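Local coordinates for protein ubiquitin-conjugating enzyme E2, putative (Trypanosoma cruzi, PDB 4DS2) that probably carries activated ubiquitin as a thioester and passes it on during protein ubiquitination, at residues N7-I13 against T48-W52; H37-I41 against L128-Q134. All coordinates share one frame. Residue numbers count along the deposited sequence, not the author numbering.

Both contacts reach the four-stranded antiparallel sheet of a UBC (E2) fold, with centres 25 Å apart on opposite sides of the chain's centre; their nearest atoms are about 8 Å apart and do not touch. Contact 1 lies toward the periphery, where the start of helix 11-27 meets the entry to strand 51-57. Contact 2 lies nearer the middle, where the approach to the neighbouring strand 40-46 meets the end of helix 120-132. Along the chain their segments alternate: 7-13, 37-41, 48-52, 128-134. Strands 40-46 and 51-57 follow each other in the chain; through these contacts a helix from its start and one from its later part meet the same sheet.

Contact 1. Residues N7-I13 against T48-W52; sequences NISNKRI and TIYNW
Thr-48 opens a type I beta turn that runs to Asn-51 and leads into strand 51-57. Facing it, residues 7-10 are extended before helix 11-27 begins; the CA atoms of Asn-7 and Thr-48 are 7.4 Å apart, those of Ile-13 and Ile-49 7.0 Å. Thr-48 CG2 lies 3.6 Å from Asn-7 OD1. That same OD1 accepts from a water at 2.6 Å, and the water in turn accepts from Ile-49 N at 2.9 Å, bridging the segments. Ile-49, chi1 p and chi2 t, brings CD1 to 3.9 Å from Ile-8 O, while its CB sits 4.1 Å from Ile-13 CG2. Tyr-50, chi1 m, then brings its hydroxyl to residues 7-10: OH donates to Ile-8 O at 2.6 Å, and CE1 packs 3.4 Å from Ile-13 CD1. In the E2 fold the N-terminal helix lies against the sheet, and here its first turn meets the entry to strand 51-57. Asn-10 is the N-cap, its OD1 accepting from Ile-13 N at 3.1 Å and, weakly, from Arg-12 N at 3.1 Å, while its ND2 bonds to Tyr-81 O. The capped turn points Ile-13 (chi1 m, chi2 t) at the beta turn. Last comes Trp-52, chi1 m: NE1 donates back to Ile-49 O at 2.7 Å, and the ring edge reaches Ile-13, CZ2 lying 3.5 Å from Ile-13 O and 3.9 Å from CG2.

Contact 2. Residues H37-I41 against L128-Q134; sequences HSTAI and LDRVFSQ
Thr-39 lies over the last turns of helix 120-132, its side chain overlapping Leu-128 and Phe-132. Its OG1 is 3.1 Å from Leu-128 CD1, and its CG2 meets the edge of the Phe-132 ring, 4.1 Å from CD2, and comes within 4.3 Å of Asp-129 N. Segment 37-41 is extended from Ser-38 onward and enters strand 40-46 at Ala-40, so Thr-39 points toward the helix, Ala-40 away, and Ile-41 starts out sideways. The CA atoms of Thr-39 and Leu-128 are 6.7 Å apart, those of His-37 and Ser-133 7.9 Å. Ile-41, chi1 m and chi2 t, still brings CG1 to 3.9 Å from Leu-128 CD1; Leu-128 is also m,t. This is the helix-on-sheet layer of the E2 core: helix 120-132 covers the sheet, with Val-56 of strand 51-57 touching Thr-39, Ile-41 and Leu-128. Helical geometry persists through Phe-132, whose N donates to Leu-128 O at 2.9 Å, and breaks at Ser-133. Gln-134 N turns back to Asp-129 O at 2.8 Å, and its NE2 bonds weakly to Asp-129 OD1 at 3.5 Å. Beside this end of the helix lies the poorly ordered His-37, chi1 t, with Ser-133 OG over one face of its ring, 4.1 Å from CE1, and NE2 4.1 Å from Gln-134 NE2; its ND1 is hydrogen-bonded to Asp-61 OD2.

Contact 1. Residues N7-I13 against T48-W52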
loop_
_atom_site.group_PDB
_atom_site.type_symbol
_atom_site.label_atom_id
_atom_site.label_comp_id
_atom_site.label_asym_id
_atom_site.label_seq_id
_atom_site.Cartn_x
_atom_site.Cartn_y
_atom_site.Cartn_z
ATOM N N ASN A 7 9.543 -19.338 11.112
ATOM C CA ASN A 7 9.426 -18.163 12.028
ATOM C C ASN A 7 10.722 -17.980 12.805
ATOM O O ASN A 7 10.906 -18.545 13.896
ATOM C CB ASN A 7 8.194 -18.347 12.946
ATOM C CG ASN A 7 7.862 -17.115 13.799
ATOM O OD1 ASN A 7 8.249 -15.988 13.487
ATOM N ND2 ASN A 7 7.103 -17.332 14.863
ATOM N N ILE A 8 11.596 -17.164 12.218
ATOM C CA ILE A 8 13.062 -17.144 12.453
ATOM C C ILE A 8 13.517 -15.697 12.740
ATOM O O ILE A 8 12.912 -14.816 12.183
ATOM C CB ILE A 8 13.731 -17.716 11.150
ATOM C CG1 ILE A 8 13.738 -19.246 11.180
ATOM C CG2 ILE A 8 15.130 -17.205 10.847
ATOM C CD1 ILE A 8 14.274 -19.869 12.454
ATOM N N SER A 9 14.548 -15.420 13.562
ATOM C CA SER A 9 15.042 -13.998 13.725
ATOM C C SER A 9 15.450 -13.498 12.324
ATOM O O SER A 9 16.082 -14.257 11.582
ATOM C CB SER A 9 16.225 -13.844 14.746
ATOM O OG SER A 9 16.779 -12.507 14.845
ATOM N N ASN A 10 15.010 -12.288 11.945
ATOM C CA ASN A 10 15.529 -11.558 10.786
ATOM C C ASN A 10 15.991 -10.150 11.237
ATOM O O ASN A 10 15.177 -9.345 11.643
ATOM C CB ASN A 10 14.461 -11.459 9.696
ATOM C CG ASN A 10 15.026 -10.982 8.370
ATOM O OD1 ASN A 10 15.435 -9.815 8.222
ATOM N ND2 ASN A 10 15.042 -11.872 7.389
ATOM N N LYS A 11 17.292 -9.875 11.196
ATOM C CA LYS A 11 17.829 -8.615 11.691
ATOM C C LYS A 11 17.102 -7.412 11.057
ATOM O O LYS A 11 16.802 -6.404 11.753
ATOM C CB LYS A 11 19.352 -8.546 11.447
ATOM C CG LYS A 11 20.114 -7.640 12.420
ATOM C CD LYS A 11 19.979 -6.141 12.058
ATOM C CE LYS A 11 19.676 -5.184 13.223
ATOM N NZ LYS A 11 19.954 -3.751 12.841
ATOM N N ARG A 12 16.780 -7.526 9.766
ATOM C CA ARG A 12 16.233 -6.411 8.994
ATOM C C ARG A 12 14.723 -6.220 9.043
ATOM O O ARG A 12 14.251 -5.100 8.824
ATOM C CB ARG A 12 16.671 -6.519 7.545
ATOM C CG ARG A 12 18.092 -6.026 7.294
ATOM C CD ARG A 12 18.143 -4.504 7.219
ATOM N NE ARG A 12 18.030 -4.107 5.823
ATOM C CZ ARG A 12 16.954 -3.601 5.251
ATOM N NH1 ARG A 12 15.860 -3.379 5.939
ATOM N NH2 ARG A 12 16.981 -3.289 3.969
ATOM N N ILE A 13 13.949 -7.267 9.278
ATOM C CA ILE A 13 12.520 -7.101 9.429
ATOM C C ILE A 13 12.260 -6.318 10.735
ATOM O O ILE A 13 11.432 -5.374 10.763
ATOM C CB ILE A 13 11.748 -8.444 9.495
ATOM C CG1 ILE A 13 11.834 -9.238 8.181
ATOM C CG2 ILE A 13 10.281 -8.198 9.787
ATOM C CD1 ILE A 13 11.092 -10.552 8.204
ATOM N N THR A 48 3.222 -12.386 14.051
ATOM C CA THR A 48 4.529 -12.892 13.636
ATOM C C THR A 48 5.178 -11.659 13.115
ATOM O O THR A 48 4.466 -10.724 12.773
ATOM C CB THR A 48 4.364 -13.958 12.544
ATOM O OG1 THR A 48 3.966 -15.190 13.166
ATOM C CG2 THR A 48 5.562 -14.180 11.824
ATOM N N ILE A 49 6.513 -11.600 13.088
ATOM C CA ILE A 49 7.197 -10.422 12.511
ATOM C C ILE A 49 7.041 -10.356 10.997
ATOM O O ILE A 49 7.333 -9.343 10.378
ATOM C CB ILE A 49 8.689 -10.341 12.884
ATOM C CG1 ILE A 49 9.490 -11.526 12.301
ATOM C CG2 ILE A 49 8.853 -10.311 14.396
ATOM C CD1 ILE A 49 10.991 -11.408 12.409
ATOM N N TYR A 50 6.536 -11.441 10.433
ATOM C CA TYR A 50 6.423 -11.666 8.994
ATOM C C TYR A 50 5.140 -11.160 8.405
ATOM O O TYR A 50 4.974 -11.146 7.179
ATOM C CB TYR A 50 6.553 -13.166 8.692
ATOM C CG TYR A 50 7.957 -13.643 8.987
ATOM C CD1 TYR A 50 8.973 -13.502 8.037
ATOM C CD2 TYR A 50 8.287 -14.127 10.243
ATOM C CE1 TYR A 50 10.257 -13.897 8.320
ATOM C CE2 TYR A 50 9.569 -14.514 10.541
ATOM C CZ TYR A 50 10.545 -14.401 9.575
ATOM O OH TYR A 50 11.799 -14.816 9.874
ATOM N N ASN A 51 4.262 -10.678 9.271
ATOM C CA ASN A 51 2.997 -10.239 8.869
ATOM C C ASN A 51 2.616 -8.973 9.632
ATOM O O ASN A 51 2.366 -8.992 10.847
ATOM C CB ASN A 51 2.059 -11.375 9.105
ATOM C CG ASN A 51 1.038 -11.433 8.055
ATOM O OD1 ASN A 51 0.287 -10.459 7.844
ATOM N ND2 ASN A 51 1.054 -12.529 7.304
ATOM N N TRP A 52 2.623 -7.846 8.924
ATOM C CA TRP A 52 2.264 -6.582 9.543
ATOM C C TRP A 52 0.939 -6.159 9.021
ATOM O O TRP A 52 0.790 -5.998 7.846
ATOM C CB TRP A 52 3.254 -5.482 9.218
ATOM C CG TRP A 52 4.722 -5.744 9.459
ATOM C CD1 TRP A 52 5.340 -6.860 10.026
ATOM C CD2 TRP A 52 5.805 -4.805 9.183
ATOM N NE1 TRP A 52 6.693 -6.685 10.090
ATOM C CE2 TRP A 52 7.034 -5.461 9.606
ATOM C CE3 TRP A 52 5.871 -3.519 8.652
ATOM C CZ2 TRP A 52 8.271 -4.845 9.481
ATOM C CZ3 TRP A 52 7.121 -2.903 8.528
ATOM C CH2 TRP A 52 8.296 -3.560 8.943
HETATM O O HOH W 1 7.731 -13.765 14.641
#

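Contact 2. Residues H37-I41 against L128-Q134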
loop_
_atom_site.group_PDB
_atom_site.type_symbol
_atom_site.label_atom_id
_atom_site.label_comp_id
_atom_site.label_asym_id
_atom_site.label_seq_id
_atom_site.Cartn_x
_atom_site.Cartn_y
_atom_site.Cartn_z
ATOM N N HIS A 37 -1.568 15.635 0.655
ATOM C CA HIS A 37 -1.182 14.807 -0.506
ATOM C C HIS A 37 -0.617 13.458 -0.137
ATOM O O HIS A 37 -0.573 12.554 -0.963
ATOM C CB HIS A 37 -0.196 15.537 -1.420
ATOM C CG HIS A 37 0.025 14.834 -2.744
ATOM N ND1 HIS A 37 -0.872 14.884 -3.744
ATOM C CD2 HIS A 37 1.067 14.018 -3.189
ATOM C CE1 HIS A 37 -0.426 14.158 -4.786
ATOM N NE2 HIS A 37 0.763 13.625 -4.446
ATOM N N SER A 38 -0.167 13.310 1.100
ATOM C CA SER A 38 0.371 12.038 1.562
ATOM C C SER A 38 -0.661 11.255 2.370
ATOM O O SER A 38 -1.575 11.805 2.988
ATOM C CB SER A 38 1.671 12.234 2.363
ATOM O OG SER A 38 2.797 12.148 1.507
ATOM N N THR A 39 -0.475 9.951 2.336
ATOM C CA THR A 39 -1.333 9.015 3.025
ATOM C C THR A 39 -0.731 8.817 4.404
ATOM O O THR A 39 0.487 8.822 4.543
ATOM C CB THR A 39 -1.383 7.686 2.253
ATOM O OG1 THR A 39 -0.434 6.752 2.798
ATOM C CG2 THR A 39 -1.075 7.941 0.705
ATOM N N ALA A 40 -1.568 8.683 5.428
ATOM C CA ALA A 40 -1.081 8.589 6.787
ATOM C C ALA A 40 -1.304 7.153 7.257
ATOM O O ALA A 40 -2.424 6.644 7.201
ATOM C CB ALA A 40 -1.812 9.597 7.676
ATOM N N ILE A 41 -0.226 6.491 7.668
ATOM C CA ILE A 41 -0.316 5.201 8.355
ATOM C C ILE A 41 -0.402 5.562 9.832
ATOM O O ILE A 41 0.486 6.242 10.339
ATOM C CB ILE A 41 0.935 4.301 8.120
ATOM C CG1 ILE A 41 1.335 4.246 6.631
ATOM C CG2 ILE A 41 0.689 2.881 8.633
ATOM C CD1 ILE A 41 2.683 3.585 6.312
ATOM N N LEU A 128 1.104 3.012 -1.459
ATOM C CA LEU A 128 -0.017 3.873 -1.066
ATOM C C LEU A 128 -0.145 5.039 -2.025
ATOM O O LEU A 128 -1.238 5.368 -2.475
ATOM C CB LEU A 128 0.168 4.391 0.343
ATOM C CG LEU A 128 0.138 3.336 1.458
ATOM C CD1 LEU A 128 0.722 3.929 2.742
ATOM C CD2 LEU A 128 -1.270 2.807 1.652
ATOM N N ASP A 129 0.991 5.640 -2.345
ATOM C CA ASP A 129 1.046 6.738 -3.279
ATOM C C ASP A 129 0.649 6.311 -4.698
ATOM O O ASP A 129 -0.055 7.030 -5.431
ATOM C CB ASP A 129 2.462 7.317 -3.303
ATOM C CG ASP A 129 2.679 8.247 -4.478
ATOM O OD1 ASP A 129 1.954 9.288 -4.576
ATOM O OD2 ASP A 129 3.564 7.926 -5.308
ATOM N N ARG A 130 1.150 5.170 -5.102
ATOM C CA ARG A 130 0.885 4.675 -6.442
ATOM C C ARG A 130 -0.602 4.455 -6.654
ATOM O O ARG A 130 -1.159 4.847 -7.657
ATOM C CB ARG A 130 1.695 3.395 -6.682
ATOM C CG ARG A 130 1.386 2.667 -7.952
ATOM C CD ARG A 130 1.628 3.506 -9.165
ATOM N NE ARG A 130 1.336 2.712 -10.346
ATOM C CZ ARG A 130 1.209 3.209 -11.575
ATOM N NH1 ARG A 130 1.345 4.516 -11.793
ATOM N NH2 ARG A 130 0.953 2.394 -12.595
ATOM N N VAL A 131 -1.243 3.821 -5.682
ATOM C CA VAL A 131 -2.645 3.436 -5.817
ATOM C C VAL A 131 -3.640 4.575 -5.540
ATOM O O VAL A 131 -4.613 4.775 -6.292
ATOM C CB VAL A 131 -2.914 2.239 -4.924
ATOM C CG1 VAL A 131 -4.412 1.907 -4.887
ATOM C CG2 VAL A 131 -2.087 1.067 -5.457
ATOM N N PHE A 132 -3.381 5.337 -4.479
ATOM C CA PHE A 132 -4.279 6.415 -4.080
ATOM C C PHE A 132 -4.078 7.718 -4.870
ATOM O O PHE A 132 -5.013 8.536 -4.995
ATOM C CB PHE A 132 -4.086 6.695 -2.579
ATOM C CG PHE A 132 -4.628 5.626 -1.665
ATOM C CD1 PHE A 132 -5.704 4.805 -2.043
ATOM C CD2 PHE A 132 -4.107 5.484 -0.389
ATOM C CE1 PHE A 132 -6.216 3.862 -1.190
ATOM C CE2 PHE A 132 -4.629 4.542 0.479
ATOM C CZ PHE A 132 -5.687 3.734 0.075
ATOM N N SER A 133 -2.844 7.921 -5.353
ATOM C CA SER A 133 -2.422 9.204 -5.913
ATOM C C SER A 133 -1.871 9.181 -7.324
ATOM O O SER A 133 -2.129 10.113 -8.060
ATOM C CB SER A 133 -1.450 9.885 -4.974
ATOM O OG SER A 133 -2.202 10.513 -3.959
ATOM N N GLN A 134 -1.134 8.147 -7.725
ATOM C CA GLN A 134 -0.558 8.159 -9.058
ATOM C C GLN A 134 -1.214 7.142 -9.962
ATOM O O GLN A 134 -0.606 6.673 -10.908
ATOM C CB GLN A 134 0.954 7.921 -9.025
ATOM C CG GLN A 134 1.752 8.835 -8.085
ATOM C CD GLN A 134 1.690 10.344 -8.414
ATOM O OE1 GLN A 134 1.287 10.753 -9.510
ATOM N NE2 GLN A 134 2.140 11.176 -7.460
#